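Local coordinates for protein transcriptional repressor of the blcABC operon (Agrobacterium tumefaciens, PDB 3MQ0) that probably binds DNA through a winged helix-turn-helix domain as an IclR-family transcription factor and represses the blcABC operon, at residues A224-D227 / A231-A234; S98-V103 / E266-R271; R30-I35 / A67-L72; A76-A79 / L83-G86. All coordinates share one frame; numbering follows the deposited sequence.

Contact 1 of 4, residues A224-D227 / A231-A234; sequences AIRD and AASA
Ile225 and Ala234 form the antiparallel hydrogen-bonded pair at the tip of a beta hairpin, Ile225 N giving its hydrogen to Ala234 O at 2.9 Å from above the carbonyl plane. A classic beta bulge follows, because both Ser233 and Ala234 face Ile225. Its carbonyl oxygen, Ile225 O, therefore takes Ser233 N at 2.9 Å, almost head-on to the carbonyl, and more weakly Ala234 N at 3.3 Å. The hydroxyl Ser233 OG adds a third bond, also weak, to the same oxygen; chi1 of 61° sets it between its own N and carbonyl carbon, turned back to the neighbouring strand. Nearer the turn, Asp227 N donates to Ala231 O at 3.2 Å. The bulge shifts the register by one residue and brings Arg226 opposite Ala232, a non-hydrogen-bonded pair whose side chains diverge.

The hairpin belongs to the central antiparallel sheet of the GAF-type C-terminal domain. Ile225 CB lies 4.1 Å from Ala234 CB, and the isoleucine continues onto Ala261 and Leu264 of helix 247-267. On the more exposed margin, the extended Arg226 chain carries its guanidinium obliquely past Ala232, with NH1 3.8 Å from Ala232 CB.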
loop_
_atom_site.group_PDB
_atom_site.type_symbol
_atom_site.label_atom_id
_atom_site.label_comp_id
_atom_site.label_asym_id
_atom_site.label_seq_id
_atom_site.Cartn_x
_atom_site.Cartn_y
_atom_site.Cartn_z
ATOM N N ALA B 224 -17.026 -7.382 -12.285
ATOM C CA ALA B 224 -16.404 -6.449 -11.362
ATOM C C ALA B 224 -14.901 -6.315 -11.598
ATOM O O ALA B 224 -14.209 -7.293 -11.851
ATOM C CB ALA B 224 -16.647 -6.895 -9.922
ATOM N N ILE B 225 -14.413 -5.091 -11.480
ATOM C CA ILE B 225 -12.981 -4.800 -11.514
ATOM C C ILE B 225 -12.583 -4.475 -10.086
ATOM O O ILE B 225 -13.247 -3.676 -9.419
ATOM C CB ILE B 225 -12.681 -3.580 -12.413
ATOM C CG1 ILE B 225 -13.233 -3.775 -13.836
ATOM C CG2 ILE B 225 -11.179 -3.247 -12.415
ATOM C CD1 ILE B 225 -12.757 -5.016 -14.513
ATOM N N ARG B 226 -11.514 -5.094 -9.602
ATOM C CA ARG B 226 -11.083 -4.850 -8.233
ATOM C C ARG B 226 -9.730 -4.158 -8.186
ATOM O O ARG B 226 -8.884 -4.375 -9.060
ATOM C CB ARG B 226 -11.050 -6.160 -7.455
ATOM C CG ARG B 226 -12.453 -6.736 -7.304
ATOM C CD ARG B 226 -12.495 -8.094 -6.636
ATOM N NE ARG B 226 -13.844 -8.646 -6.767
ATOM C CZ ARG B 226 -14.870 -8.306 -5.998
ATOM N NH1 ARG B 226 -14.706 -7.425 -5.022
ATOM N NH2 ARG B 226 -16.064 -8.852 -6.203
ATOM N N ASP B 227 -9.541 -3.323 -7.163
ATOM C CA ASP B 227 -8.295 -2.575 -6.988
ATOM C C ASP B 227 -7.354 -3.342 -6.075
ATOM O O ASP B 227 -7.693 -4.424 -5.591
ATOM C CB ASP B 227 -8.567 -1.173 -6.418
ATOM C CG ASP B 227 -9.295 -1.203 -5.075
ATOM O OD1 ASP B 227 -9.001 -2.075 -4.228
ATOM O OD2 ASP B 227 -10.174 -0.336 -4.861
ATOM N N ALA B 231 -11.294 -4.404 -3.009
ATOM C CA ALA B 231 -12.634 -3.841 -3.133
ATOM C C ALA B 231 -13.034 -3.673 -4.596
ATOM O O ALA B 231 -12.196 -3.358 -5.434
ATOM C CB ALA B 231 -12.700 -2.513 -2.425
ATOM N N ALA B 232 -14.315 -3.878 -4.896
ATOM C CA ALA B 232 -14.831 -3.626 -6.236
ATOM C C ALA B 232 -14.812 -2.130 -6.507
ATOM O O ALA B 232 -15.564 -1.376 -5.902
ATOM C CB ALA B 232 -16.228 -4.165 -6.371
ATOM N N SER B 233 -13.948 -1.700 -7.417
ATOM C CA SER B 233 -13.742 -0.274 -7.647
ATOM C C SER B 233 -14.439 0.221 -8.901
ATOM O O SER B 233 -14.698 1.417 -9.042
ATOM C CB SER B 233 -12.246 0.045 -7.729
ATOM O OG SER B 233 -11.629 -0.649 -8.803
ATOM N N ALA B 234 -14.713 -0.696 -9.822
ATOM C CA ALA B 234 -15.332 -0.322 -11.084
ATOM C C ALA B 234 -16.063 -1.523 -11.656
ATOM O O ALA B 234 -15.905 -2.633 -11.172
ATOM C CB ALA B 234 -14.274 0.181 -12.073
#

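Contact 2 of 4, residues S98-V103 / E266-R271; sequences SHLDIV and EKLGYR
Leu268 sends its two methyl groups to two different residues of the 98-103 segment, Leu100 and Ile102, from within the Schellman motif that ends helix 247-267, just before its glycine. Gly269 supplies the positive phi (110°) of that motif, and its N returns to Glu266 O at 3.1 Å, turning the chain out of the helix directly after Leu268. The segment facing it links helix 89-98 to helix 102-110 of the GAF-type domain, with Asp101 as the N-cap of the latter.

The close part is made by apolar side chains. Leu268 CD2 meets Leu100 CD1 at 3.7 Å and Leu100 CG at 4.1 Å, while Leu268 CD1 rests 3.9 Å from Ile102 CG1. Leu100 and Ile102 each cross Leu268 at about a right angle. With CG1 anti to the backbone N (chi1 -173°) and CD1 continuing the extended line, Ile102 presents the flank of its longer branch to the leucine methyl. Leu268 is buried, and Ile225 and Thr105 add to the packing around it.

Around this apolar contact the polar side chains turn to other partners or to solvent: that of the exposed Asp101 starts away from Leu268, and Lys267 NZ hydrogen-bonds His109 ND1. His99 turns to the second subunit, where NE2 bonds to Ser42 O and the ring packs on Pro43. Back at the interface, the other methyl of Leu100, CD2, stands 3.9 Å from the backbone oxygen Leu268 O.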
loop_
_atom_site.group_PDB
_atom_site.type_symbol
_atom_site.label_atom_id
_atom_site.label_comp_id
_atom_site.label_asym_id
_atom_site.label_seq_id
_atom_site.Cartn_x
_atom_site.Cartn_y
_atom_site.Cartn_z
ATOM N N SER B 98 0.351 5.988 -7.851
ATOM C CA SER B 98 0.199 7.373 -8.294
ATOM C C SER B 98 -0.109 7.497 -9.782
ATOM O O SER B 98 -0.891 8.352 -10.190
ATOM C CB SER B 98 1.462 8.173 -7.975
ATOM O OG SER B 98 1.718 8.169 -6.584
ATOM N N HIS B 99 0.528 6.660 -10.590
ATOM C CA HIS B 99 0.375 6.710 -12.036
ATOM C C HIS B 99 -0.832 5.904 -12.528
ATOM O O HIS B 99 -1.074 5.825 -13.730
ATOM C CB HIS B 99 1.643 6.196 -12.723
ATOM C CG HIS B 99 2.808 7.138 -12.638
ATOM N ND1 HIS B 99 3.261 7.655 -11.444
ATOM C CD2 HIS B 99 3.618 7.642 -13.599
ATOM C CE1 HIS B 99 4.296 8.445 -11.673
ATOM N NE2 HIS B 99 4.533 8.453 -12.974
ATOM N N LEU B 100 -1.577 5.309 -11.602
ATOM C CA LEU B 100 -2.687 4.425 -11.965
ATOM C C LEU B 100 -3.820 5.166 -12.680
ATOM O O LEU B 100 -4.404 6.105 -12.140
ATOM C CB LEU B 100 -3.224 3.696 -10.730
ATOM C CG LEU B 100 -3.910 2.343 -10.954
ATOM C CD1 LEU B 100 -3.012 1.416 -11.756
ATOM C CD2 LEU B 100 -4.292 1.709 -9.624
ATOM N N ASP B 101 -4.124 4.726 -13.899
ATOM C CA ASP B 101 -5.166 5.331 -14.722
ATOM C C ASP B 101 -6.025 4.201 -15.271
ATOM O O ASP B 101 -5.666 3.564 -16.255
ATOM C CB ASP B 101 -4.536 6.112 -15.871
ATOM C CG ASP B 101 -5.557 6.908 -16.682
ATOM O OD1 ASP B 101 -6.732 6.488 -16.781
ATOM O OD2 ASP B 101 -5.174 7.964 -17.229
ATOM N N ILE B 102 -7.147 3.948 -14.618
ATOM C CA ILE B 102 -7.971 2.797 -14.960
ATOM C C ILE B 102 -8.535 2.869 -16.392
ATOM O O ILE B 102 -8.630 1.856 -17.085
ATOM C CB ILE B 102 -9.092 2.596 -13.922
ATOM C CG1 ILE B 102 -9.846 1.302 -14.184
ATOM C CG2 ILE B 102 -10.037 3.789 -13.896
ATOM C CD1 ILE B 102 -10.962 1.073 -13.205
ATOM N N VAL B 103 -8.883 4.066 -16.849
ATOM C CA VAL B 103 -9.467 4.184 -18.171
ATOM C C VAL B 103 -8.465 3.807 -19.259
ATOM O O VAL B 103 -8.809 3.097 -20.200
ATOM C CB VAL B 103 -10.012 5.603 -18.415
ATOM C CG1 VAL B 103 -10.474 5.760 -19.863
ATOM C CG2 VAL B 103 -11.144 5.892 -17.436
ATOM N N GLU B 266 -5.943 -7.502 -12.003
ATOM C CA GLU B 266 -4.539 -7.825 -11.759
ATOM C C GLU B 266 -3.620 -6.697 -12.229
ATOM O O GLU B 266 -2.641 -6.351 -11.571
ATOM C CB GLU B 266 -4.168 -9.137 -12.438
ATOM C CG GLU B 266 -2.817 -9.664 -12.005
ATOM C CD GLU B 266 -2.535 -11.052 -12.539
ATOM O OE1 GLU B 266 -2.254 -11.177 -13.752
ATOM O OE2 GLU B 266 -2.599 -12.017 -11.747
ATOM N N LYS B 267 -3.956 -6.088 -13.353
ATOM C CA LYS B 267 -3.172 -4.967 -13.846
ATOM C C LYS B 267 -3.243 -3.776 -12.904
ATOM O O LYS B 267 -2.379 -2.920 -12.940
ATOM C CB LYS B 267 -3.643 -4.569 -15.248
ATOM C CG LYS B 267 -3.336 -5.619 -16.293
ATOM C CD LYS B 267 -3.781 -5.168 -17.677
ATOM C CE LYS B 267 -3.328 -6.164 -18.742
ATOM N NZ LYS B 267 -3.947 -5.868 -20.069
ATOM N N LEU B 268 -4.269 -3.736 -12.055
ATOM C CA LEU B 268 -4.469 -2.616 -11.142
ATOM C C LEU B 268 -3.976 -2.911 -9.735
ATOM O O LEU B 268 -4.136 -2.089 -8.825
ATOM C CB LEU B 268 -5.945 -2.207 -11.110
ATOM C CG LEU B 268 -6.565 -1.823 -12.452
ATOM C CD1 LEU B 268 -8.055 -1.526 -12.275
ATOM C CD2 LEU B 268 -5.844 -0.623 -13.047
ATOM N N GLY B 269 -3.385 -4.086 -9.549
ATOM C CA GLY B 269 -2.792 -4.434 -8.275
ATOM C C GLY B 269 -3.518 -5.508 -7.490
ATOM O O GLY B 269 -3.006 -5.976 -6.477
ATOM N N TYR B 270 -4.706 -5.907 -7.945
ATOM C CA TYR B 270 -5.447 -6.962 -7.270
ATOM C C TYR B 270 -4.705 -8.299 -7.338
ATOM O O TYR B 270 -4.215 -8.698 -8.394
ATOM C CB TYR B 270 -6.841 -7.103 -7.886
ATOM C CG TYR B 270 -7.684 -8.198 -7.269
ATOM C CD1 TYR B 270 -8.058 -8.140 -5.933
ATOM C CD2 TYR B 270 -8.108 -9.281 -8.026
ATOM C CE1 TYR B 270 -8.833 -9.134 -5.368
ATOM C CE2 TYR B 270 -8.884 -10.280 -7.466
ATOM C CZ TYR B 270 -9.243 -10.199 -6.137
ATOM O OH TYR B 270 -10.011 -11.192 -5.572
ATOM N N ARG B 271 -4.627 -8.979 -6.195
ATOM C CA ARG B 271 -4.016 -10.300 -6.098
ATOM C C ARG B 271 -5.064 -11.311 -5.660
ATOM O O ARG B 271 -5.431 -11.357 -4.484
ATOM C CB ARG B 271 -2.879 -10.282 -5.072
ATOM C CG ARG B 271 -1.719 -9.385 -5.443
ATOM C CD ARG B 271 -0.916 -10.009 -6.558
ATOM N NE ARG B 271 -0.440 -11.334 -6.172
ATOM C CZ ARG B 271 0.136 -12.193 -7.005
ATOM N NH1 ARG B 271 0.310 -11.869 -8.280
ATOM N NH2 ARG B 271 0.536 -13.378 -6.563
#

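Contact 3 of 4, residues R30-I35 / A67-L72; sequences RRAVRI and AVMTEL
Met69 reaches from helix 59-71 to helix 27-41 and places its thioether against Ala32 and Ile35, residues one turn apart on the facing helix.

The contact is chiefly one of apolar packing. Met69 SD lies 3.6 Å from Ile35 CD1 and 3.9 Å from Ala32 CB, and the two contacts reach the sulfur from directions about a right angle apart. The methionine is straight as far as SD and then bends (chi3 71°), which carries CE across the isoleucine to 3.9 Å from CG2. Ile35 CG2 is anti to the backbone N while CG1 is anti to the carbonyl carbon (chi1 -71°), and both branches thereby take part, CG2 against the methyl and CD1 against the sulfur. Only one contact involves a polar atom: Met69 CE approaches Ala32 O at 3.5 Å, so the methyl packs against the backbone of helix 27-41 as well as its side chains. All three side chains are buried, and Leu75 packs on both Met69 and Ile35, while Leu55 and Leu65 add to the surroundings of Ile35.

The ionic interactions lie away from the methionine. Arg31 forms salt bridges with Asp24 and Asp56, and Arg30 pairs with Glu71 of the second subunit. Leu29 of that subunit packs on Ala32, bringing the dimer interface up to the edge of this small core.

Packing of the first helix against helix 59-71, which is probably the DNA-recognition helix, belongs to the hydrophobic core of the IclR-type winged helix-turn-helix domain.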
loop_
_atom_site.group_PDB
_atom_site.type_symbol
_atom_site.label_atom_id
_atom_site.label_comp_id
_atom_site.label_asym_id
_atom_site.label_seq_id
_atom_site.Cartn_x
_atom_site.Cartn_y
_atom_site.Cartn_z
ATOM N N ARG B 30 15.929 -12.443 -13.187
ATOM C CA ARG B 30 14.922 -13.468 -12.916
ATOM C C ARG B 30 15.102 -14.075 -11.524
ATOM O O ARG B 30 14.120 -14.244 -10.798
ATOM C CB ARG B 30 14.949 -14.554 -13.986
ATOM C CG ARG B 30 14.514 -14.060 -15.366
ATOM C CD ARG B 30 14.421 -15.213 -16.343
ATOM N NE ARG B 30 14.099 -14.750 -17.691
ATOM C CZ ARG B 30 12.867 -14.511 -18.123
ATOM N NH1 ARG B 30 11.823 -14.671 -17.309
ATOM N NH2 ARG B 30 12.680 -14.113 -19.371
ATOM N N ARG B 31 16.343 -14.383 -11.140
ATOM C CA ARG B 31 16.593 -14.944 -9.814
ATOM C C ARG B 31 16.312 -13.932 -8.702
ATOM O O ARG B 31 15.778 -14.300 -7.657
ATOM C CB ARG B 31 18.029 -15.475 -9.666
ATOM C CG ARG B 31 18.464 -16.540 -10.688
ATOM C CD ARG B 31 17.385 -17.538 -10.979
ATOM N NE ARG B 31 17.864 -18.609 -11.854
ATOM C CZ ARG B 31 17.952 -18.527 -13.181
ATOM N NH1 ARG B 31 17.616 -17.412 -13.811
ATOM N NH2 ARG B 31 18.386 -19.569 -13.883
ATOM N N ALA B 32 16.678 -12.670 -8.916
ATOM C CA ALA B 32 16.424 -11.652 -7.899
ATOM C C ALA B 32 14.921 -11.504 -7.677
ATOM O O ALA B 32 14.457 -11.385 -6.551
ATOM C CB ALA B 32 17.024 -10.322 -8.318
ATOM N N VAL B 33 14.165 -11.502 -8.767
ATOM C CA VAL B 33 12.710 -11.437 -8.663
ATOM C C VAL B 33 12.146 -12.653 -7.913
ATOM O O VAL B 33 11.277 -12.516 -7.044
ATOM C CB VAL B 33 12.073 -11.261 -10.041
ATOM C CG1 VAL B 33 10.549 -11.414 -9.965
ATOM C CG2 VAL B 33 12.462 -9.888 -10.597
ATOM N N ARG B 34 12.664 -13.841 -8.207
ATOM C CA ARG B 34 12.222 -15.031 -7.468
ATOM C C ARG B 34 12.488 -14.915 -5.960
ATOM O O ARG B 34 11.629 -15.262 -5.124
ATOM C CB ARG B 34 12.879 -16.279 -8.045
ATOM C CG ARG B 34 12.564 -17.564 -7.301
ATOM C CD ARG B 34 13.086 -18.755 -8.099
ATOM N NE ARG B 34 13.573 -18.339 -9.412
ATOM C CZ ARG B 34 12.824 -18.263 -10.508
ATOM N NH1 ARG B 34 11.535 -18.584 -10.457
ATOM N NH2 ARG B 34 13.366 -17.858 -11.655
ATOM N N ILE B 35 13.675 -14.419 -5.615
ATOM C CA ILE B 35 14.055 -14.208 -4.215
ATOM C C ILE B 35 13.144 -13.185 -3.548
ATOM O O ILE B 35 12.681 -13.408 -2.437
ATOM C CB ILE B 35 15.526 -13.740 -4.100
ATOM C CG1 ILE B 35 16.466 -14.892 -4.452
ATOM C CG2 ILE B 35 15.842 -13.234 -2.694
ATOM C CD1 ILE B 35 17.883 -14.418 -4.755
ATOM N N ALA B 67 23.967 -11.139 -1.389
ATOM C CA ALA B 67 24.750 -10.023 -0.859
ATOM C C ALA B 67 24.662 -8.789 -1.752
ATOM O O ALA B 67 24.617 -7.668 -1.266
ATOM C CB ALA B 67 26.206 -10.426 -0.624
ATOM N N VAL B 68 24.635 -8.998 -3.064
ATOM C CA VAL B 68 24.471 -7.901 -3.998
ATOM C C VAL B 68 23.092 -7.259 -3.851
ATOM O O VAL B 68 22.974 -6.044 -3.864
ATOM C CB VAL B 68 24.704 -8.354 -5.459
ATOM C CG1 VAL B 68 24.236 -7.277 -6.437
ATOM C CG2 VAL B 68 26.177 -8.685 -5.678
ATOM N N MET B 69 22.055 -8.081 -3.687
ATOM C CA MET B 69 20.701 -7.572 -3.509
ATOM C C MET B 69 20.588 -6.772 -2.238
ATOM O O MET B 69 19.790 -5.837 -2.157
ATOM C CB MET B 69 19.685 -8.721 -3.469
ATOM C CG MET B 69 19.499 -9.412 -4.819
ATOM S SD MET B 69 18.392 -10.823 -4.707
ATOM C CE MET B 69 16.856 -9.935 -4.446
ATOM N N THR B 70 21.378 -7.145 -1.234
ATOM C CA THR B 70 21.422 -6.376 0.007
ATOM C C THR B 70 22.114 -5.022 -0.196
ATOM O O THR B 70 21.641 -3.983 0.279
ATOM C CB THR B 70 22.075 -7.180 1.147
ATOM O OG1 THR B 70 21.309 -8.376 1.355
ATOM C CG2 THR B 70 22.079 -6.381 2.413
ATOM N N GLU B 71 23.215 -5.031 -0.933
ATOM C CA GLU B 71 23.926 -3.790 -1.234
ATOM C C GLU B 71 23.054 -2.856 -2.079
ATOM O O GLU B 71 23.061 -1.640 -1.897
ATOM C CB GLU B 71 25.238 -4.100 -1.953
ATOM C CG GLU B 71 26.124 -2.868 -2.143
ATOM C CD GLU B 71 26.341 -2.085 -0.848
ATOM O OE1 GLU B 71 26.760 -2.696 0.157
ATOM O OE2 GLU B 71 26.086 -0.858 -0.836
ATOM N N LEU B 72 22.280 -3.439 -2.985
ATOM C CA LEU B 72 21.374 -2.680 -3.839
ATOM C C LEU B 72 20.181 -2.174 -3.049
ATOM O O LEU B 72 19.384 -1.400 -3.555
ATOM C CB LEU B 72 20.864 -3.570 -4.973
ATOM C CG LEU B 72 21.821 -3.789 -6.134
ATOM C CD1 LEU B 72 21.390 -4.981 -6.955
ATOM C CD2 LEU B 72 21.854 -2.542 -6.990
#

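Contact 4 of 4, residues A76-A79 / L83-G86; sequences ARSA and LRIG
Ala76 and Arg84 join the two strands of the beta hairpin that forms the wing of the winged helix-turn-helix domain, each residue both giving and accepting a backbone hydrogen bond. Ala76 N donates to Arg84 O at 2.8 Å, and Arg84 N returns a bond to Ala76 O at 2.9 Å. The second is received in the carbonyl plane, and Ala76 O also takes a CA-H...O contact from Leu83. Beyond this pair the other edge of strand 82-85 is used as well, since the backbone of Leu83 bonds to that of Leu46 in the third strand of the small sheet.

The guanidinium donors of Arg84 find partners beyond the two segments. NH2 bonds to Thr82 OG1 and NH1 weakly to Ser104 OG of the second subunit, whereas NE makes a long, weak ion pair with Asp45. With OG beside its own backbone N (chi1 -64°), the Ser78 hydroxyl lies over the centre of one face of the Arg84 guanidinium, 3.1 Å above its plane; Ser78 OG is 3.1 Å from Arg84 NE, but the angle is too poor for a hydrogen bond.

On the other face of the hairpin, Arg77 and Leu83 form a non-hydrogen-bonded pair. Leu83 also packs on Leu66 and Thr70 of helix 59-71, and its CD2 methyl touches the aliphatic base of the extended Arg77 chain, 3.8 Å from CB.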
loop_
_atom_site.group_PDB
_atom_site.type_symbol
_atom_site.label_atom_id
_atom_site.label_comp_id
_atom_site.label_asym_id
_atom_site.label_seq_id
_atom_site.Cartn_x
_atom_site.Cartn_y
_atom_site.Cartn_z
ATOM N N ALA B 76 17.162 -6.124 2.990
ATOM C CA ALA B 76 17.821 -5.641 4.188
ATOM C C ALA B 76 18.225 -6.862 5.004
ATOM O O ALA B 76 17.457 -7.820 5.129
ATOM C CB ALA B 76 16.868 -4.775 4.994
ATOM N N ARG B 77 19.426 -6.828 5.567
ATOM C CA ARG B 77 19.901 -7.944 6.369
ATOM C C ARG B 77 19.825 -7.619 7.861
ATOM O O ARG B 77 20.419 -6.647 8.300
ATOM C CB ARG B 77 21.347 -8.256 5.992
ATOM C CG ARG B 77 21.922 -9.467 6.706
ATOM C CD ARG B 77 23.346 -9.722 6.261
ATOM N NE ARG B 77 23.909 -10.915 6.888
ATOM C CZ ARG B 77 24.425 -10.938 8.110
ATOM N NH1 ARG B 77 24.434 -9.829 8.841
ATOM N NH2 ARG B 77 24.923 -12.066 8.607
ATOM N N SER B 78 19.113 -8.434 8.637
ATOM C CA SER B 78 19.035 -8.233 10.088
ATOM C C SER B 78 20.288 -8.735 10.805
ATOM O O SER B 78 21.126 -9.418 10.216
ATOM C CB SER B 78 17.785 -8.914 10.664
ATOM O OG SER B 78 16.598 -8.317 10.160
ATOM N N ALA B 79 20.417 -8.404 12.087
ATOM C CA ALA B 79 21.610 -8.789 12.841
ATOM C C ALA B 79 21.837 -10.295 12.808
ATOM O O ALA B 79 22.976 -10.760 12.766
ATOM C CB ALA B 79 21.513 -8.298 14.290
ATOM N N LEU B 83 16.891 -12.125 6.086
ATOM C CA LEU B 83 16.767 -11.138 5.042
ATOM C C LEU B 83 15.310 -10.721 4.960
ATOM O O LEU B 83 14.409 -11.531 5.162
ATOM C CB LEU B 83 17.264 -11.724 3.725
ATOM C CG LEU B 83 18.765 -12.010 3.719
ATOM C CD1 LEU B 83 19.148 -12.921 2.576
ATOM C CD2 LEU B 83 19.547 -10.702 3.652
ATOM N N ARG B 84 15.079 -9.443 4.705
ATOM C CA ARG B 84 13.719 -8.955 4.563
ATOM C C ARG B 84 13.682 -8.002 3.389
ATOM O O ARG B 84 14.721 -7.544 2.929
ATOM C CB ARG B 84 13.266 -8.264 5.855
ATOM C CG ARG B 84 13.344 -9.220 7.034
ATOM C CD ARG B 84 13.312 -8.588 8.421
ATOM N NE ARG B 84 13.809 -9.560 9.403
ATOM C CZ ARG B 84 13.687 -9.447 10.724
ATOM N NH1 ARG B 84 13.066 -8.401 11.255
ATOM N NH2 ARG B 84 14.184 -10.392 11.516
ATOM N N ILE B 85 12.485 -7.715 2.889
ATOM C CA ILE B 85 12.362 -6.730 1.829
ATOM C C ILE B 85 12.893 -5.375 2.299
ATOM O O ILE B 85 12.569 -4.926 3.403
ATOM C CB ILE B 85 10.893 -6.556 1.402
ATOM C CG1 ILE B 85 10.309 -7.896 0.932
ATOM C CG2 ILE B 85 10.776 -5.489 0.314
ATOM C CD1 ILE B 85 10.949 -8.442 -0.332
ATOM N N GLY B 86 13.675 -4.715 1.448
ATOM C CA GLY B 86 14.169 -3.377 1.727
ATOM C C GLY B 86 13.069 -2.354 1.508
ATOM O O GLY B 86 12.185 -2.570 0.689
#

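How the contacts relate
The four contacts fall into two pairs, one in each domain. Contacts 1 and 2 have centres about 10 Å apart and touch directly: Ile225 CG2 meets Leu268 CD1 at 3.6 Å, and Ala234 CB meets Ile102 CD1 at 3.6 Å, so the hairpin and the helix junction share one apolar layer. Contacts 3 and 4, with centres about 12 Å apart, meet through Thr70, whose OG1 is 3.7 Å from Leu83 CD2; helix 59-71 leads into the wing. Between domains the separation is larger: the centres of contacts 2 and 3 are about 25 Å apart and their nearest atoms about 10 Å. Contacts 2, 3 and 4 all reach the second subunit, unlike contact 1.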